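Local coordinates for protein PrgX (Enterococcus faecalis, PDB 2AWI) that acts as the receptor for the peptide sex pheromone cCF10 and, probably as a DNA-binding repressor, regulates plasmid conjugation, at residues T146-F149 against G150-E154; L163-E166 against E167-I171; E235-Y238 against L239-Y243. The protein carries 1 engineered substitution. All blocks are in the same frame, centred on the assembly; numbering follows the deposited sequence.

Contact 1 of 3, residues T146-F149 against G150-E154. Engineered in segment 150-154: C153 (natural residue Tyr).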
loop_
_atom_site.group_PDB
_atom_site.type_symbol
_atom_site.label_atom_id
_atom_site.label_comp_id
_atom_site.label_asym_id
_atom_site.label_seq_id
_atom_site.Cartn_x
_atom_site.Cartn_y
_atom_site.Cartn_z
ATOM N N THR A 146 1.391 -32.030 39.079
ATOM C CA THR A 146 1.213 -32.941 37.939
ATOM C C THR A 146 0.197 -32.366 36.940
ATOM O O THR A 146 0.239 -32.665 35.748
ATOM C CB THR A 146 0.726 -34.361 38.378
ATOM O OG1 THR A 146 -0.655 -34.314 38.759
ATOM C CG2 THR A 146 1.554 -34.875 39.554
ATOM N N THR A 147 -0.727 -31.551 37.439
ATOM C CA THR A 147 -1.744 -30.911 36.604
ATOM C C THR A 147 -1.844 -29.462 37.035
ATOM O O THR A 147 -1.753 -29.155 38.222
ATOM C CB THR A 147 -3.140 -31.564 36.751
ATOM O OG1 THR A 147 -3.417 -31.813 38.135
ATOM C CG2 THR A 147 -3.209 -32.849 35.969
ATOM N N PHE A 148 -2.040 -28.572 36.073
ATOM C CA PHE A 148 -2.112 -27.157 36.391
ATOM C C PHE A 148 -3.462 -26.545 36.076
ATOM O O PHE A 148 -4.210 -27.059 35.248
ATOM C CB PHE A 148 -0.988 -26.429 35.664
ATOM C CG PHE A 148 0.352 -27.061 35.877
ATOM C CD1 PHE A 148 0.715 -28.205 35.165
ATOM C CD2 PHE A 148 1.224 -26.566 36.844
ATOM C CE1 PHE A 148 1.924 -28.852 35.413
ATOM C CE2 PHE A 148 2.442 -27.205 37.104
ATOM C CZ PHE A 148 2.791 -28.354 36.383
ATOM N N PHE A 149 -3.770 -25.450 36.762
ATOM C CA PHE A 149 -5.044 -24.767 36.586
ATOM C C PHE A 149 -4.857 -23.345 36.066
ATOM O O PHE A 149 -3.732 -22.862 35.947
ATOM C CB PHE A 149 -5.810 -24.754 37.916
ATOM C CG PHE A 149 -5.784 -26.077 38.644
ATOM C CD1 PHE A 149 -4.737 -26.390 39.510
ATOM C CD2 PHE A 149 -6.783 -27.028 38.427
ATOM C CE1 PHE A 149 -4.681 -27.630 40.149
ATOM C CE2 PHE A 149 -6.741 -28.281 39.061
ATOM C CZ PHE A 149 -5.687 -28.582 39.921
ATOM N N GLY A 150 -5.969 -22.685 35.755
ATOM C CA GLY A 150 -5.919 -21.327 35.254
ATOM C C GLY A 150 -5.014 -20.429 36.077
ATOM O O GLY A 150 -4.137 -19.751 35.538
ATOM N N ILE A 151 -5.203 -20.435 37.388
ATOM C CA ILE A 151 -4.401 -19.587 38.261
ATOM C C ILE A 151 -2.894 -19.877 38.145
ATOM O O ILE A 151 -2.062 -18.999 38.415
ATOM C CB ILE A 151 -4.866 -19.725 39.726
ATOM C CG1 ILE A 151 -4.092 -18.762 40.622
ATOM C CG2 ILE A 151 -4.685 -21.158 40.185
ATOM C CD1 ILE A 151 -4.238 -17.304 40.238
ATOM N N ASP A 152 -2.541 -21.098 37.748
ATOM C CA ASP A 152 -1.132 -21.446 37.572
ATOM C C ASP A 152 -0.587 -20.686 36.365
ATOM O O ASP A 152 0.531 -20.169 36.391
ATOM C CB ASP A 152 -0.957 -22.954 37.362
ATOM C CG ASP A 152 -1.214 -23.748 38.624
ATOM O OD1 ASP A 152 -0.571 -23.446 39.651
ATOM O OD2 ASP A 152 -2.055 -24.674 38.590
ATOM N N CYS A 153 -1.379 -20.615 35.302
ATOM C CA CYS A 153 -0.955 -19.883 34.118
ATOM C C CYS A 153 -0.978 -18.377 34.383
ATOM O O CYS A 153 -0.272 -17.618 33.730
ATOM C CB CYS A 153 -1.836 -20.249 32.924
ATOM S SG CYS A 153 -1.445 -21.897 32.260
ATOM N N GLU A 154 -1.773 -17.945 35.355
ATOM C CA GLU A 154 -1.822 -16.528 35.693
ATOM C C GLU A 154 -0.519 -16.230 36.433
ATOM O O GLU A 154 0.159 -15.240 36.155
ATOM C CB GLU A 154 -3.026 -16.221 36.591
ATOM C CG GLU A 154 -3.260 -14.737 36.831
ATOM C CD GLU A 154 -4.430 -14.468 37.768
ATOM O OE1 GLU A 154 -5.543 -14.993 37.513
ATOM O OE2 GLU A 154 -4.240 -13.728 38.761
#
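D152 OD2 is gripped by two groups: the backbone N-H of F149, and the guanidinium of R145, which forms a salt bridge with it, while a hydrogen bond between Y142 OH and OD1 fixes the carboxylate further. The bond from F149 N to D152 OD2 is short and nearly straight, 2.6 Å at 172°, and uses the anti lone pair, the one turned away from OD1. F149 is the N-cap of helix 150-159 and D152 stands three residues on, so this is the N3 half of a capping box. The reciprocal half cannot come from a phenylalanine side chain. Separately, E60 OE1 of the second subunit accepts from G150 N, the first N-H of the helix.

The D152 carboxylate reaches back because its CG lies beside its own backbone N, anti to the carbonyl carbon (chi1 -71°). The guanidinium and the helix start would both be expected to favour the ionised form.

The two phenylalanines meet this carboxylate differently. The F148 ring crosses the D152 side chain at about a right angle and turns its edge to it, with CD2 4.1 Å from D152 CG. F149 instead runs alongside D152, pointing the same way, and brings its CD1 to 3.3 Å from OD2.

On the main chain, D152 N donates to F149 O over 2.8 Å, and C153 N adds a weak bond to the same oxygen. C153, an engineered replacement for tyrosine, packs against helix 184-203. The apolar flank of the turn is slight: F149 CB lies 4.4 Å from I151 CG2.

Contact 2 of 3, residues L163-E166 against E167-I171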
loop_
_atom_site.group_PDB
_atom_site.type_symbol
_atom_site.label_atom_id
_atom_site.label_comp_id
_atom_site.label_asym_id
_atom_site.label_seq_id
_atom_site.Cartn_x
_atom_site.Cartn_y
_atom_site.Cartn_z
ATOM N N LEU A 163 10.716 -11.410 36.799
ATOM C CA LEU A 163 11.804 -12.372 36.901
ATOM C C LEU A 163 12.473 -12.591 35.548
ATOM O O LEU A 163 11.820 -12.532 34.507
ATOM C CB LEU A 163 11.248 -13.704 37.418
ATOM C CG LEU A 163 11.902 -14.411 38.607
ATOM C CD1 LEU A 163 12.082 -13.436 39.762
ATOM C CD2 LEU A 163 11.030 -15.590 39.025
ATOM N N PRO A 164 13.794 -12.830 35.544
ATOM C CA PRO A 164 14.474 -13.055 34.264
ATOM C C PRO A 164 13.792 -14.237 33.589
ATOM O O PRO A 164 13.397 -15.191 34.256
ATOM C CB PRO A 164 15.905 -13.371 34.687
ATOM C CG PRO A 164 16.066 -12.546 35.941
ATOM C CD PRO A 164 14.758 -12.793 36.659
ATOM N N TYR A 165 13.645 -14.176 32.273
ATOM C CA TYR A 165 12.983 -15.247 31.536
ATOM C C TYR A 165 13.393 -16.668 31.930
ATOM O O TYR A 165 12.539 -17.532 32.137
ATOM C CB TYR A 165 13.205 -15.062 30.035
ATOM C CG TYR A 165 12.547 -16.137 29.204
ATOM C CD1 TYR A 165 11.157 -16.186 29.063
ATOM C CD2 TYR A 165 13.309 -17.130 28.589
ATOM C CE1 TYR A 165 10.544 -17.200 28.332
ATOM C CE2 TYR A 165 12.708 -18.148 27.857
ATOM C CZ TYR A 165 11.325 -18.178 27.734
ATOM O OH TYR A 165 10.725 -19.188 27.025
ATOM N N GLU A 166 14.695 -16.909 32.045
ATOM C CA GLU A 166 15.197 -18.242 32.370
ATOM C C GLU A 166 14.717 -18.866 33.682
ATOM O O GLU A 166 14.618 -20.087 33.781
ATOM C CB GLU A 166 16.725 -18.247 32.334
ATOM C CG GLU A 166 17.316 -19.640 32.178
ATOM C CD GLU A 166 16.895 -20.315 30.876
ATOM O OE1 GLU A 166 17.234 -21.504 30.685
ATOM O OE2 GLU A 166 16.228 -19.657 30.043
ATOM N N GLU A 167 14.425 -18.043 34.685
ATOM C CA GLU A 167 13.956 -18.558 35.970
ATOM C C GLU A 167 12.476 -18.933 35.929
ATOM O O GLU A 167 11.954 -19.536 36.868
ATOM C CB GLU A 167 14.158 -17.519 37.073
ATOM C CG GLU A 167 15.596 -17.142 37.339
ATOM C CD GLU A 167 15.724 -16.181 38.502
ATOM O OE1 GLU A 167 15.235 -16.519 39.605
ATOM O OE2 GLU A 167 16.311 -15.090 38.315
ATOM N N VAL A 168 11.804 -18.574 34.841
ATOM C CA VAL A 168 10.389 -18.858 34.709
ATOM C C VAL A 168 10.116 -19.917 33.653
ATOM O O VAL A 168 9.297 -20.810 33.862
ATOM C CB VAL A 168 9.606 -17.576 34.346
ATOM C CG1 VAL A 168 8.122 -17.879 34.234
ATOM C CG2 VAL A 168 9.853 -16.508 35.391
ATOM N N SER A 169 10.814 -19.825 32.528
ATOM C CA SER A 169 10.619 -20.766 31.430
ATOM C C SER A 169 10.454 -22.223 31.863
ATOM O O SER A 169 9.507 -22.895 31.458
ATOM C CB SER A 169 11.779 -20.668 30.435
ATOM O OG SER A 169 13.001 -21.045 31.042
ATOM N N SER A 170 11.373 -22.713 32.684
ATOM C CA SER A 170 11.313 -24.101 33.129
ATOM C C SER A 170 10.022 -24.415 33.880
ATOM O O SER A 170 9.607 -25.570 33.955
ATOM C CB SER A 170 12.530 -24.429 34.002
ATOM O OG SER A 170 12.603 -23.574 35.128
ATOM N N ILE A 171 9.383 -23.384 34.424
ATOM C CA ILE A 171 8.136 -23.562 35.162
ATOM C C ILE A 171 6.927 -23.599 34.224
ATOM O O ILE A 171 5.909 -24.217 34.528
ATOM C CB ILE A 171 7.942 -22.427 36.195
ATOM C CG1 ILE A 171 9.092 -22.451 37.203
ATOM C CG2 ILE A 171 6.609 -22.588 36.909
ATOM C CD1 ILE A 171 9.030 -21.357 38.246
#
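S169 lays its CB over one face of the Y165 ring, 4.0 Å from the ring centroid and 27° off the normal, a CH-pi contact across four residues. With CG anti to the backbone N (chi1 180°), the tyrosine runs along the helix far enough for CE2 and CZ to meet that CB, while its OH continues to E209 and Y213. The S169 hydroxyl turns another way, giving a weak bond to E166 O at 3.3 Å. This is the opening turn of helix 165-172, in the TPR-like C-terminal region. Here Y165 O takes two backbone donors, V168 N and S169 N, the second nearly straight at 171°, and P164 O accepts from E167 N. P164, just ahead of the helix, and E167 in its first turn lie side by side and point the same way: the extended glutamate chain carries OE2 to 3.2 Å from P164 CD, beside the CD and CG methylenes of the proline. L163 instead crosses E167 at about a right angle, its CG 4.1 Å from E167 CB, and slants over V168, where its CB rests 3.7 Å from V168 CG2. F130, I134 and L138 of helix 128-142 pack on the same leucine.

Contact 3 of 3, residues E235-Y238 against L239-Y243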
loop_
_atom_site.group_PDB
_atom_site.type_symbol
_atom_site.label_atom_id
_atom_site.label_comp_id
_atom_site.label_asym_id
_atom_site.label_seq_id
_atom_site.Cartn_x
_atom_site.Cartn_y
_atom_site.Cartn_z
ATOM N N GLU A 235 -1.813 -10.399 17.366
ATOM C CA GLU A 235 -0.515 -10.011 17.894
ATOM C C GLU A 235 0.510 -11.136 17.783
ATOM O O GLU A 235 1.650 -10.909 17.372
ATOM C CB GLU A 235 -0.661 -9.572 19.350
ATOM C CG GLU A 235 0.642 -9.209 20.033
ATOM C CD GLU A 235 0.401 -8.469 21.327
ATOM O OE1 GLU A 235 -0.744 -8.534 21.826
ATOM O OE2 GLU A 235 1.346 -7.831 21.844
ATOM N N ILE A 236 0.092 -12.343 18.154
ATOM C CA ILE A 236 0.956 -13.512 18.081
ATOM C C ILE A 236 1.350 -13.792 16.633
ATOM O O ILE A 236 2.477 -14.209 16.361
ATOM C CB ILE A 236 0.255 -14.750 18.685
ATOM C CG1 ILE A 236 0.301 -14.658 20.212
ATOM C CG2 ILE A 236 0.905 -16.038 18.185
ATOM C CD1 ILE A 236 -0.353 -15.825 20.918
ATOM N N ASN A 237 0.422 -13.553 15.707
ATOM C CA ASN A 237 0.684 -13.771 14.286
ATOM C C ASN A 237 1.679 -12.724 13.787
ATOM O O ASN A 237 2.389 -12.942 12.805
ATOM C CB ASN A 237 -0.619 -13.688 13.486
ATOM C CG ASN A 237 -0.530 -14.402 12.149
ATOM O OD1 ASN A 237 0.056 -13.891 11.190
ATOM N ND2 ASN A 237 -1.105 -15.603 12.081
ATOM N N TYR A 238 1.718 -11.580 14.464
ATOM C CA TYR A 238 2.650 -10.522 14.110
ATOM C C TYR A 238 4.039 -10.933 14.608
ATOM O O TYR A 238 5.048 -10.648 13.966
ATOM C CB TYR A 238 2.225 -9.193 14.750
ATOM C CG TYR A 238 3.378 -8.289 15.139
ATOM C CD1 TYR A 238 3.934 -8.344 16.414
ATOM C CD2 TYR A 238 3.932 -7.400 14.223
ATOM C CE1 TYR A 238 5.013 -7.537 16.769
ATOM C CE2 TYR A 238 5.013 -6.589 14.564
ATOM C CZ TYR A 238 5.548 -6.664 15.837
ATOM O OH TYR A 238 6.620 -5.868 16.178
ATOM N N LEU A 239 4.080 -11.601 15.756
ATOM C CA LEU A 239 5.336 -12.055 16.327
ATOM C C LEU A 239 5.868 -13.196 15.468
ATOM O O LEU A 239 7.073 -13.392 15.352
ATOM C CB LEU A 239 5.122 -12.508 17.776
ATOM C CG LEU A 239 4.868 -11.342 18.741
ATOM C CD1 LEU A 239 4.279 -11.844 20.062
ATOM C CD2 LEU A 239 6.177 -10.599 18.974
ATOM N N LYS A 240 4.950 -13.931 14.855
ATOM C CA LYS A 240 5.304 -15.035 13.977
ATOM C C LYS A 240 5.936 -14.450 12.717
ATOM O O LYS A 240 6.926 -14.974 12.207
ATOM C CB LYS A 240 4.054 -15.841 13.620
ATOM C CG LYS A 240 4.289 -17.004 12.674
ATOM C CD LYS A 240 2.966 -17.661 12.304
ATOM C CE LYS A 240 3.135 -18.714 11.223
ATOM N NZ LYS A 240 1.822 -19.300 10.819
ATOM N N GLN A 241 5.362 -13.359 12.215
ATOM C CA GLN A 241 5.893 -12.707 11.025
ATOM C C GLN A 241 7.308 -12.212 11.331
ATOM O O GLN A 241 8.191 -12.264 10.479
ATOM C CB GLN A 241 5.004 -11.528 10.609
ATOM C CG GLN A 241 3.602 -11.915 10.140
ATOM C CD GLN A 241 3.614 -12.895 8.982
ATOM O OE1 GLN A 241 4.266 -12.668 7.964
ATOM N NE2 GLN A 241 2.885 -13.995 9.132
ATOM N N ILE A 242 7.516 -11.731 12.552
ATOM C CA ILE A 242 8.831 -11.254 12.958
ATOM C C ILE A 242 9.780 -12.450 13.070
ATOM O O ILE A 242 10.945 -12.363 12.698
ATOM C CB ILE A 242 8.761 -10.523 14.308
ATOM C CG1 ILE A 242 7.880 -9.282 14.172
ATOM C CG2 ILE A 242 10.161 -10.158 14.789
ATOM C CD1 ILE A 242 8.374 -8.281 13.138
ATOM N N TYR A 243 9.266 -13.564 13.584
ATOM C CA TYR A 243 10.051 -14.786 13.726
ATOM C C TYR A 243 10.575 -15.219 12.357
ATOM O O TYR A 243 11.744 -15.574 12.219
ATOM C CB TYR A 243 9.186 -15.906 14.308
ATOM C CG TYR A 243 9.847 -17.272 14.297
ATOM C CD1 TYR A 243 10.781 -17.626 15.269
ATOM C CD2 TYR A 243 9.550 -18.208 13.303
ATOM C CE1 TYR A 243 11.404 -18.876 15.256
ATOM C CE2 TYR A 243 10.171 -19.464 13.282
ATOM C CZ TYR A 243 11.097 -19.788 14.263
ATOM O OH TYR A 243 11.730 -21.013 14.251
#
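N237 and Q241 run side by side, one helical turn apart, with their amide planes only 8° from parallel. The polar link between them is weak: Q241 NE2 points at N237 OD1 over 3.5 Å. Q241 has its firmer partner elsewhere, since its OE1 accepts from N256 ND2. Beneath the side chains, the main chain carries the regular alpha-helical pattern of residue i to i+4, with L239, K240, Q241 and I242 donating to E235, I236, N237 and Y238 in turn. I236 O to K240 N, for example, is 2.9 Å.

The aromatic contact belongs to Y238. In a CH-pi contact, I242 CG1 sits over one face of the Y238 ring, 4.1 Å from the centroid and 19° off the normal, but displaced toward the rim. At the ring edge, in its plane, lies E235 O.

Apolar contacts extend round the same ring. L239 CG approaches Y238 CD1 at 3.9 Å and L239 CD2 approaches CE1 at the same distance. The leucine CG lies beside its backbone N (chi1 -72°), which sets the branch leaning back toward the tyrosine and E235 O.

Helix 230-248 lies within the all-helical C-terminal TPR region, among several neighbours: Y238 faces helices 251-266 and 270-286, L239 meets helix 184-203, I236 and K240 lie on helix 207-220, and N237 touches I267 of the second subunit.

All three contacts are local ones within the C-terminal TPR-like region, and they follow one another along the chain. Contacts 1 and 2 belong to successive helices: their centres are 16 Å apart and their nearest atoms about 5 Å. Contact 3 is more distant, its centre 25 Å from that of contact 1 and 21 Å from that of contact 2. Helix 184-203 touches all three, through C153, Y165 and L239. Helix 128-142 also joins the first two, through Y142 to D152 and through L138 to L163. Contacts 1 and 3 meet the second subunit, whereas contact 2 touches no other chain of the assembly.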